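Local coordinates for alpha-glucosidase (Pseudoalteromonas sp. K8, PDB 5HQA), which probably hydrolyses alpha-glucosidic bonds as a chloride-activated family 97 glycoside hydrolase and binds the inhibitor acarbose near a calcium ion, at residues Ala188-Val196 with His410-Glu418. Sequence-based numbering, arbitrary orientation.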
loop_
_atom_site.group_PDB
_atom_site.type_symbol
_atom_site.label_atom_id
_atom_site.label_comp_id
_atom_site.label_asym_id
_atom_site.label_seq_id
_atom_site.Cartn_x
_atom_site.Cartn_y
_atom_site.Cartn_z
ATOM N N ALA A 188 -3.981 -1.742 11.833
ATOM C CA ALA A 188 -3.486 -0.999 12.995
ATOM C C ALA A 188 -2.294 -1.713 13.635
ATOM O O ALA A 188 -2.288 -2.042 14.825
ATOM C CB ALA A 188 -4.606 -0.754 14.024
ATOM N N LEU A 189 -1.261 -1.933 12.823
ATOM C CA LEU A 189 -0.049 -2.605 13.299
ATOM C C LEU A 189 0.785 -1.584 14.064
ATOM O O LEU A 189 1.530 -0.800 13.470
ATOM C CB LEU A 189 0.720 -3.212 12.132
ATOM C CG LEU A 189 2.076 -3.842 12.445
ATOM C CD1 LEU A 189 1.972 -4.928 13.522
ATOM C CD2 LEU A 189 2.675 -4.412 11.156
ATOM N N VAL A 190 0.632 -1.583 15.391
ATOM C CA VAL A 190 1.224 -0.597 16.288
ATOM C C VAL A 190 1.898 -1.335 17.437
ATOM O O VAL A 190 1.257 -2.156 18.102
ATOM C CB VAL A 190 0.166 0.372 16.850
ATOM C CG1 VAL A 190 0.811 1.358 17.825
ATOM C CG2 VAL A 190 -0.538 1.106 15.721
ATOM N N ASP A 191 3.177 -1.036 17.675
ATOM C CA ASP A 191 3.941 -1.620 18.787
ATOM C C ASP A 191 3.824 -3.146 18.819
ATOM O O ASP A 191 3.574 -3.757 19.861
ATOM C CB ASP A 191 3.509 -1.024 20.131
ATOM C CG ASP A 191 4.424 -1.448 21.269
ATOM O OD1 ASP A 191 5.642 -1.587 21.010
ATOM O OD2 ASP A 191 3.936 -1.669 22.404
ATOM N N TYR A 192 4.019 -3.766 17.661
ATOM C CA TYR A 192 3.859 -5.203 17.536
ATOM C C TYR A 192 4.631 -5.632 16.299
ATOM O O TYR A 192 5.025 -4.801 15.477
ATOM C CB TYR A 192 2.377 -5.570 17.435
ATOM C CG TYR A 192 1.983 -6.973 17.868
ATOM C CD1 TYR A 192 1.695 -7.258 19.206
ATOM C CD2 TYR A 192 1.834 -7.998 16.927
ATOM C CE1 TYR A 192 1.300 -8.534 19.598
ATOM C CE2 TYR A 192 1.432 -9.278 17.310
ATOM C CZ TYR A 192 1.171 -9.535 18.646
ATOM O OH TYR A 192 0.770 -10.794 19.023
ATOM N N ALA A 193 4.865 -6.934 16.189
ATOM C CA ALA A 193 5.579 -7.496 15.049
ATOM C C ALA A 193 4.600 -7.821 13.928
ATOM O O ALA A 193 3.487 -8.289 14.182
ATOM C CB ALA A 193 6.334 -8.763 15.465
ATOM N N ALA A 194 5.019 -7.587 12.682
ATOM C CA ALA A 194 4.155 -7.915 11.555
ATOM C C ALA A 194 3.893 -9.414 11.494
ATOM O O ALA A 194 4.738 -10.233 11.861
ATOM C CB ALA A 194 4.770 -7.461 10.228
ATOM N N MET A 195 2.708 -9.764 11.003
ATOM C CA MET A 195 2.316 -11.150 10.802
ATOM C C MET A 195 2.665 -11.584 9.381
ATOM O O MET A 195 2.262 -10.944 8.405
ATOM C CB MET A 195 0.820 -11.314 11.060
ATOM C CG MET A 195 0.297 -12.721 10.848
ATOM S SD MET A 195 -1.487 -12.791 11.192
ATOM C CE MET A 195 -2.174 -11.855 9.809
ATOM N N VAL A 196 3.419 -12.663 9.280
ATOM C CA VAL A 196 3.611 -13.436 8.064
ATOM C C VAL A 196 2.763 -14.695 8.215
ATOM O O VAL A 196 2.468 -15.110 9.338
ATOM C CB VAL A 196 5.124 -13.729 7.936
ATOM C CG1 VAL A 196 5.409 -15.011 7.218
ATOM C CG2 VAL A 196 5.852 -12.509 7.346
ATOM N N HIS A 410 12.733 -5.360 8.483
ATOM C CA HIS A 410 11.903 -4.188 8.210
ATOM C C HIS A 410 10.535 -4.290 8.860
ATOM O O HIS A 410 9.897 -3.261 9.083
ATOM C CB HIS A 410 11.690 -3.992 6.707
ATOM C CG HIS A 410 12.913 -3.547 5.964
ATOM N ND1 HIS A 410 13.989 -4.378 5.734
ATOM C CD2 HIS A 410 13.215 -2.363 5.374
ATOM C CE1 HIS A 410 14.910 -3.718 5.048
ATOM N NE2 HIS A 410 14.463 -2.494 4.816
ATOM N N ASP A 411 10.052 -5.502 9.143
ATOM C CA ASP A 411 8.681 -5.665 9.618
ATOM C C ASP A 411 8.606 -6.259 11.027
ATOM O O ASP A 411 7.548 -6.750 11.440
ATOM C CB ASP A 411 7.854 -6.482 8.611
ATOM C CG ASP A 411 8.455 -7.847 8.274
ATOM O OD1 ASP A 411 9.693 -7.965 8.114
ATOM O OD2 ASP A 411 7.662 -8.812 8.121
ATOM N N GLY A 412 9.696 -6.193 11.799
ATOM C CA GLY A 412 9.614 -6.531 13.205
ATOM C C GLY A 412 9.065 -5.379 14.049
ATOM O O GLY A 412 8.865 -4.259 13.575
ATOM N N GLN A 413 8.815 -5.677 15.330
ATOM C CA GLN A 413 8.330 -4.650 16.254
ATOM C C GLN A 413 9.263 -3.440 16.296
ATOM O O GLN A 413 8.802 -2.292 16.330
ATOM C CB GLN A 413 8.168 -5.243 17.655
ATOM C CG GLN A 413 7.764 -4.234 18.727
ATOM C CD GLN A 413 7.699 -4.866 20.103
ATOM O OE1 GLN A 413 8.407 -5.834 20.387
ATOM N NE2 GLN A 413 6.841 -4.331 20.963
ATOM N N PHE A 414 10.579 -3.674 16.294
ATOM C CA PHE A 414 11.518 -2.555 16.340
ATOM C C PHE A 414 11.272 -1.579 15.193
ATOM O O PHE A 414 11.158 -0.366 15.407
ATOM C CB PHE A 414 12.966 -3.054 16.296
ATOM C CG PHE A 414 13.954 -1.944 16.084
ATOM C CD1 PHE A 414 14.313 -1.109 17.142
ATOM C CD2 PHE A 414 14.476 -1.686 14.818
ATOM C CE1 PHE A 414 15.198 -0.054 16.944
ATOM C CE2 PHE A 414 15.362 -0.627 14.615
ATOM C CZ PHE A 414 15.719 0.185 15.678
ATOM N N MET A 415 11.208 -2.089 13.959
ATOM C CA MET A 415 11.040 -1.193 12.816
ATOM C C MET A 415 9.624 -0.643 12.740
ATOM O O MET A 415 9.428 0.512 12.332
ATOM C CB MET A 415 11.418 -1.898 11.511
ATOM C CG MET A 415 12.925 -1.850 11.237
ATOM S SD MET A 415 13.570 -0.157 11.177
ATOM C CE MET A 415 12.677 0.547 9.793
ATOM N N VAL A 416 8.620 -1.447 13.111
ATOM C CA VAL A 416 7.252 -0.929 13.180
ATOM C C VAL A 416 7.227 0.349 14.011
ATOM O O VAL A 416 6.670 1.374 13.598
ATOM C CB VAL A 416 6.296 -1.999 13.741
ATOM C CG1 VAL A 416 4.983 -1.360 14.232
ATOM C CG2 VAL A 416 6.022 -3.071 12.686
ATOM N N ASN A 417 7.894 0.323 15.166
ATOM C CA ASN A 417 7.958 1.511 16.010
ATOM C C ASN A 417 8.847 2.593 15.405
ATOM O O ASN A 417 8.566 3.790 15.564
ATOM C CB ASN A 417 8.457 1.128 17.405
ATOM C CG ASN A 417 7.416 0.356 18.197
ATOM O OD1 ASN A 417 6.220 0.444 17.901
ATOM N ND2 ASN A 417 7.859 -0.410 19.198
ATOM N N GLU A 418 9.914 2.192 14.712
ATOM C CA GLU A 418 10.820 3.149 14.089
ATOM C C GLU A 418 10.118 3.943 12.989
ATOM O O GLU A 418 10.291 5.165 12.888
ATOM C CB GLU A 418 12.038 2.400 13.544
ATOM C CG GLU A 418 13.241 3.267 13.263
ATOM C CD GLU A 418 13.868 3.866 14.517
ATOM O OE1 GLU A 418 13.828 3.237 15.601
ATOM O OE2 GLU A 418 14.402 4.988 14.406
HETATM O O HOH W 1 4.186 1.435 16.383
#
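The loop 188-194, which joins strand 181-187 to strand 195-199 of the N-terminal beta-domain, packs against the first turns of helix 413-428 in the catalytic domain, Asp191 meeting Gln413 and Asn417 at one end and Ala194 meeting Asp411 at the other. Asp191 OD1 accepts two amides: Asn417 ND2 at 3.1 Å, on the anti side and close to the carboxylate plane, and Gln413 NE2 at 3.0 Å, from well above that plane (54°). The two donors come from opposite faces, which, together with the Lys220 salt bridge at OD2, probably limits rotation of the carboxylate. Gln413 reaches it with CG anti to the backbone N (chi1 176°) and an extended chain running alongside Asp191; its OE1 accepts from Lys219 N and Trp212 NE1. Water 1 adds a bridge, accepting from Asp191 N and donating to Asn417 OD1 at 2.7 Å. Shortened to an alanine, Asp191 would probably leave Asn417 ND2 and Lys220 without their carboxylate mate and cost Gln413 NE2 one partner, although that amide would stay held through OE1. At the other end, Ala194 N donates to Asp411 O at 2.9 Å, just ahead of the N-cap Gly412, while Ala194 CB lies 3.6 Å from Asp411 CB. Between these anchors Val416 CG2 is 3.9 Å from Leu189 CD2, the side chains crossing at about a right angle, and the valine methyls also press on the carbonyl oxygens of Leu189 and Tyr192. Tyr192 O, buried without a hydrogen-bond partner, is bordered by Val416 CG2 and receives a CA-H...O contact from Gln413 CA (3.4 Å, 149° at H). Polar bonds thus anchor both ends, with aliphatic contacts at Val416 and between the Ala194 and Asp411 CB atoms, and Lys220 probably offsets the negative charge that Asp191 brings to two neutral amides.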